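PDB 3I2W: syndapin from Drosophila melanogaster, which probably acts in endocytosis and the internalization of plasma membrane proteins, binding phospholipid membranes as a homodimer through the F-BAR domain that forms this chain. Local coordinates for residues 24-28 with 98-102; 94-98 with 232-236. Residues are numbered along the deposited sequence.

How the interactions relate
Both contacts lie on helix 63-105, which packs against helix 11-58 in interaction 1 and against helix 169-240 in interaction 2. Their centres are about 9 Å apart, and Ile98 belongs to both: its CG2 reaches Cys24 and Gln28, while its CD1 meets Leu27 and Ile232. Leu27 CD2 in turn lies 4.2 Å from Ile232 CG2, so the three helices share one apolar core. A probable hydrogen bond of 3.0 Å between Gln28 O and Asn95 ND2 also joins the contacts. Residues of the second subunit pack on each, whereas the sodium site (Ile56, Glu57, Gly59, Glu61 and Glu66) lies far off, where the end of helix 11-58 turns into the start of helix 63-105.

Interaction 1: 24-28 with 98-102; sequences CNDLQ and IKTWQ
Helical segments 24-28 and 98-102 run antiparallel, their axes 10.0 Å apart at 171°, with Cys24 opposite Gln102 (CA to CA 6.5 Å). Gln102 (chi1 and chi2 t, chi3 near 56°) spans the gap: its NE2 donates to Asn25 OD1 (3.1 Å), and its OE1 accepts from Gln28 NE2 (3.1 Å). Asn25 starts away, but chi1 m brings its end nearer. Gln28 (m, t, chi3 near 92°) also sends NE2 weakly back to Cys24 O at 3.2 Å and lays its CG 3.7 Å from Ile98 CG2. Beside this polar chain, Ile98 (m, t) packs CD1 on Leu27 CD2 at 3.6 Å, Leu27 being t, p. Cys24, chi1 m, brings SG to 4.0 Å from Trp101 CE3, an oblique sulfur-aromatic contact; the Trp101 ring (chi1 t, chi2 near 98°) also stacks with Phe228 of helix 169-240. This is antiparallel packing within the F-BAR helical bundle. Hydrogen bonds link the amides of Asn25, Gln102 and Gln28 in a row along one flank, while Leu27 and Ile98 turn apolar surface to helix 169-240.

Interaction 2: 94-98 with 232-236; sequences VNSQI and ILFNV
Ile232 lays its CG2 against two residues of the facing helix, 3.5 Å from Ile98 CD1 and 3.8 Å from Val94 CG1. Both of its chi angles are m, a bent conformer that also carries its CD1 to 3.6 Å from Gln97 NE2. Segments 94-98 and 232-236 are helical throughout and antiparallel, their axes 10.5 Å apart at closest approach and 166° between N-to-C directions; Val94 faces Asn235, with their CA atoms 6.7 Å apart. The Val94 CA-to-CB bond points toward the other helix, and chi1 t spreads its two methyls over different partners: CG1 also meets Val236 CG2 at 4.1 Å, and CG2 rests 4.1 Å from Asn235 CB. Ile98 starts sideways, but its m, t conformer brings CD1 in to Ile232.

At the edge of this apolar patch lies the hydrogen bond between the segments. Gln97, with chi1 near -93°, chi2 t and chi3 near 100°, donates from NE2 to Asn235 OD1 at 3.0 Å in a straight N-H...O line; Asn235 has chi1 m and chi2 near 180°. Gln97 NE2 is also hydrogen-bonded to Asp93 O, one turn back on its own helix. A buried aliphatic centre bordered by an amide pair thus joins two long helices of the F-BAR bundle. Helix 11-58 is the third member, reached by Ile98 through Leu27 and Gln28 and by Asn95 through Ile31 and Gln32, while on helix 169-240 Leu233 and Phe234 pack on Ile259 of the second subunit.

Interaction 1: 24-28 with 98-102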
loop_
_atom_site.group_PDB
_atom_site.type_symbol
_atom_site.label_atom_id
_atom_site.label_comp_id
_atom_site.label_asym_id
_atom_site.label_seq_id
_atom_site.Cartn_x
_atom_site.Cartn_y
_atom_site.Cartn_z
ATOM N N CYS B 24 7.968 6.582 -20.795
ATOM C CA CYS B 24 6.883 5.614 -20.838
ATOM C C CYS B 24 7.180 4.375 -20.036
ATOM O O CYS B 24 6.372 3.979 -19.248
ATOM C CB CYS B 24 6.512 5.203 -22.255
ATOM S SG CYS B 24 5.872 6.591 -23.198
ATOM N N ASN B 25 8.311 3.729 -20.224
ATOM C CA ASN B 25 8.628 2.615 -19.359
ATOM C C ASN B 25 8.559 2.905 -17.848
ATOM O O ASN B 25 8.043 2.121 -17.091
ATOM C CB ASN B 25 9.998 2.089 -19.675
ATOM C CG ASN B 25 10.021 1.303 -20.930
ATOM O OD1 ASN B 25 9.014 0.769 -21.376
ATOM N ND2 ASN B 25 11.179 1.240 -21.538
ATOM N N ASP B 26 9.077 4.045 -17.437
ATOM C CA ASP B 26 9.156 4.379 -16.028
ATOM C C ASP B 26 7.760 4.517 -15.460
ATOM O O ASP B 26 7.476 3.998 -14.372
ATOM C CB ASP B 26 9.903 5.708 -15.811
ATOM C CG ASP B 26 11.438 5.599 -15.961
ATOM O OD1 ASP B 26 12.013 4.517 -16.177
ATOM O OD2 ASP B 26 12.103 6.664 -15.915
ATOM N N LEU B 27 6.898 5.235 -16.172
ATOM C CA LEU B 27 5.563 5.453 -15.682
ATOM C C LEU B 27 4.787 4.122 -15.583
ATOM O O LEU B 27 4.038 3.881 -14.619
ATOM C CB LEU B 27 4.879 6.406 -16.599
ATOM C CG LEU B 27 3.532 6.940 -16.178
ATOM C CD1 LEU B 27 3.500 7.682 -14.856
ATOM C CD2 LEU B 27 3.177 7.881 -17.298
ATOM N N GLN B 28 4.999 3.232 -16.557
ATOM C CA GLN B 28 4.297 1.967 -16.513
ATOM C C GLN B 28 4.801 1.261 -15.307
ATOM O O GLN B 28 4.022 0.763 -14.517
ATOM C CB GLN B 28 4.489 1.131 -17.772
ATOM C CG GLN B 28 3.634 1.513 -18.943
ATOM C CD GLN B 28 4.144 0.866 -20.254
ATOM O OE1 GLN B 28 3.720 -0.248 -20.661
ATOM N NE2 GLN B 28 5.082 1.557 -20.911
ATOM N N ILE B 98 -0.886 3.546 -21.825
ATOM C CA ILE B 98 0.484 3.898 -21.999
ATOM C C ILE B 98 1.179 2.877 -22.833
ATOM O O ILE B 98 1.897 3.216 -23.762
ATOM C CB ILE B 98 1.200 4.048 -20.665
ATOM C CG1 ILE B 98 0.467 5.105 -19.849
ATOM C CG2 ILE B 98 2.663 4.509 -20.895
ATOM C CD1 ILE B 98 0.981 5.223 -18.423
ATOM N N LYS B 99 0.984 1.614 -22.533
ATOM C CA LYS B 99 1.590 0.600 -23.342
ATOM C C LYS B 99 1.314 0.856 -24.874
ATOM O O LYS B 99 2.163 0.629 -25.735
ATOM C CB LYS B 99 1.141 -0.773 -22.861
ATOM C CG LYS B 99 1.668 -1.861 -23.787
ATOM C CD LYS B 99 2.032 -3.104 -23.113
ATOM C CE LYS B 99 1.472 -4.274 -23.902
ATOM N NZ LYS B 99 2.068 -5.621 -23.479
ATOM N N THR B 100 0.113 1.365 -25.157
ATOM C CA THR B 100 -0.386 1.522 -26.492
ATOM C C THR B 100 0.262 2.702 -27.157
ATOM O O THR B 100 0.766 2.584 -28.307
ATOM C CB THR B 100 -1.921 1.627 -26.535
ATOM O OG1 THR B 100 -2.482 0.330 -26.774
ATOM C CG2 THR B 100 -2.368 2.474 -27.696
ATOM N N TRP B 101 0.235 3.838 -26.489
ATOM C CA TRP B 101 0.799 5.037 -27.024
ATOM C C TRP B 101 2.269 4.808 -27.343
ATOM O O TRP B 101 2.758 5.182 -28.397
ATOM C CB TRP B 101 0.636 6.071 -25.955
ATOM C CG TRP B 101 0.821 7.452 -26.353
ATOM C CD1 TRP B 101 -0.159 8.336 -26.666
ATOM C CD2 TRP B 101 2.040 8.195 -26.340
ATOM N NE1 TRP B 101 0.368 9.583 -26.899
ATOM C CE2 TRP B 101 1.719 9.531 -26.709
ATOM C CE3 TRP B 101 3.377 7.872 -26.063
ATOM C CZ2 TRP B 101 2.685 10.532 -26.850
ATOM C CZ3 TRP B 101 4.353 8.892 -26.185
ATOM C CH2 TRP B 101 3.991 10.197 -26.593
ATOM N N GLN B 102 2.966 4.155 -26.427
ATOM C CA GLN B 102 4.368 3.930 -26.575
ATOM C C GLN B 102 4.651 3.046 -27.802
ATOM O O GLN B 102 5.603 3.281 -28.487
ATOM C CB GLN B 102 4.931 3.315 -25.279
ATOM C CG GLN B 102 6.396 2.844 -25.380
ATOM C CD GLN B 102 6.905 2.143 -24.140
ATOM O OE1 GLN B 102 6.327 1.179 -23.692
ATOM N NE2 GLN B 102 8.003 2.627 -23.586
#

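Interaction 2: 94-98 with 232-236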
loop_
_atom_site.group_PDB
_atom_site.type_symbol
_atom_site.label_atom_id
_atom_site.label_comp_id
_atom_site.label_asym_id
_atom_site.label_seq_id
_atom_site.Cartn_x
_atom_site.Cartn_y
_atom_site.Cartn_z
ATOM N N VAL B 94 -5.189 2.095 -17.102
ATOM C CA VAL B 94 -4.135 3.054 -17.244
ATOM C C VAL B 94 -2.899 2.466 -17.906
ATOM O O VAL B 94 -2.464 2.944 -18.939
ATOM C CB VAL B 94 -3.820 3.704 -15.914
ATOM C CG1 VAL B 94 -2.806 4.804 -16.097
ATOM C CG2 VAL B 94 -5.090 4.286 -15.331
ATOM N N ASN B 95 -2.327 1.411 -17.354
ATOM C CA ASN B 95 -1.097 0.980 -17.941
ATOM C C ASN B 95 -1.216 0.624 -19.432
ATOM O O ASN B 95 -0.381 0.999 -20.174
ATOM C CB ASN B 95 -0.359 -0.057 -17.089
ATOM C CG ASN B 95 0.753 0.562 -16.271
ATOM O OD1 ASN B 95 0.993 1.760 -16.345
ATOM N ND2 ASN B 95 1.396 -0.231 -15.436
ATOM N N SER B 96 -2.259 -0.070 -19.851
ATOM C CA SER B 96 -2.477 -0.464 -21.253
ATOM C C SER B 96 -2.522 0.742 -22.180
ATOM O O SER B 96 -2.072 0.672 -23.342
ATOM C CB SER B 96 -3.837 -1.117 -21.377
ATOM O OG SER B 96 -4.785 -0.149 -20.911
ATOM N N GLN B 97 -3.089 1.840 -21.694
ATOM C CA GLN B 97 -3.140 3.019 -22.513
ATOM C C GLN B 97 -1.725 3.432 -22.832
ATOM O O GLN B 97 -1.413 3.667 -23.948
ATOM C CB GLN B 97 -3.776 4.135 -21.760
ATOM C CG GLN B 97 -5.223 4.291 -21.952
ATOM C CD GLN B 97 -5.685 5.596 -21.309
ATOM O OE1 GLN B 97 -5.862 6.578 -22.018
ATOM N NE2 GLN B 97 -5.808 5.637 -19.977
ATOM N N ILE B 98 -0.886 3.546 -21.825
ATOM C CA ILE B 98 0.484 3.898 -21.999
ATOM C C ILE B 98 1.179 2.877 -22.833
ATOM O O ILE B 98 1.897 3.216 -23.762
ATOM C CB ILE B 98 1.200 4.048 -20.665
ATOM C CG1 ILE B 98 0.467 5.105 -19.849
ATOM C CG2 ILE B 98 2.663 4.509 -20.895
ATOM C CD1 ILE B 98 0.981 5.223 -18.423
ATOM N N ILE B 232 -2.930 10.934 -18.270
ATOM C CA ILE B 232 -2.753 9.652 -17.622
ATOM C C ILE B 232 -2.603 9.927 -16.128
ATOM O O ILE B 232 -3.286 9.334 -15.319
ATOM C CB ILE B 232 -1.490 8.998 -18.159
ATOM C CG1 ILE B 232 -1.694 8.477 -19.564
ATOM C CG2 ILE B 232 -0.975 7.938 -17.260
ATOM C CD1 ILE B 232 -2.713 7.448 -19.671
ATOM N N LEU B 233 -1.753 10.866 -15.756
ATOM C CA LEU B 233 -1.773 11.291 -14.386
ATOM C C LEU B 233 -3.187 11.536 -13.812
ATOM O O LEU B 233 -3.477 11.019 -12.747
ATOM C CB LEU B 233 -0.826 12.456 -14.133
ATOM C CG LEU B 233 0.656 12.109 -14.225
ATOM C CD1 LEU B 233 1.497 13.237 -13.755
ATOM C CD2 LEU B 233 0.971 10.908 -13.416
ATOM N N PHE B 234 -4.065 12.274 -14.472
ATOM C CA PHE B 234 -5.453 12.374 -14.009
ATOM C C PHE B 234 -6.137 11.027 -13.995
ATOM O O PHE B 234 -6.925 10.718 -13.090
ATOM C CB PHE B 234 -6.295 13.255 -14.917
ATOM C CG PHE B 234 -6.076 14.758 -14.740
ATOM C CD1 PHE B 234 -6.274 15.384 -13.526
ATOM C CD2 PHE B 234 -5.743 15.543 -15.816
ATOM C CE1 PHE B 234 -6.101 16.756 -13.377
ATOM C CE2 PHE B 234 -5.580 16.928 -15.665
ATOM C CZ PHE B 234 -5.756 17.521 -14.444
ATOM N N ASN B 235 -5.876 10.205 -14.992
ATOM C CA ASN B 235 -6.513 8.922 -15.028
ATOM C C ASN B 235 -6.074 8.132 -13.810
ATOM O O ASN B 235 -6.878 7.469 -13.210
ATOM C CB ASN B 235 -6.115 8.184 -16.282
ATOM C CG ASN B 235 -6.798 8.721 -17.531
ATOM O OD1 ASN B 235 -6.560 8.240 -18.618
ATOM N ND2 ASN B 235 -7.628 9.697 -17.385
ATOM N N VAL B 236 -4.801 8.217 -13.440
ATOM C CA VAL B 236 -4.285 7.562 -12.265
ATOM C C VAL B 236 -5.085 8.060 -11.081
ATOM O O VAL B 236 -5.705 7.253 -10.331
ATOM C CB VAL B 236 -2.829 7.908 -12.002
ATOM C CG1 VAL B 236 -2.401 7.275 -10.730
ATOM C CG2 VAL B 236 -1.953 7.364 -13.067
#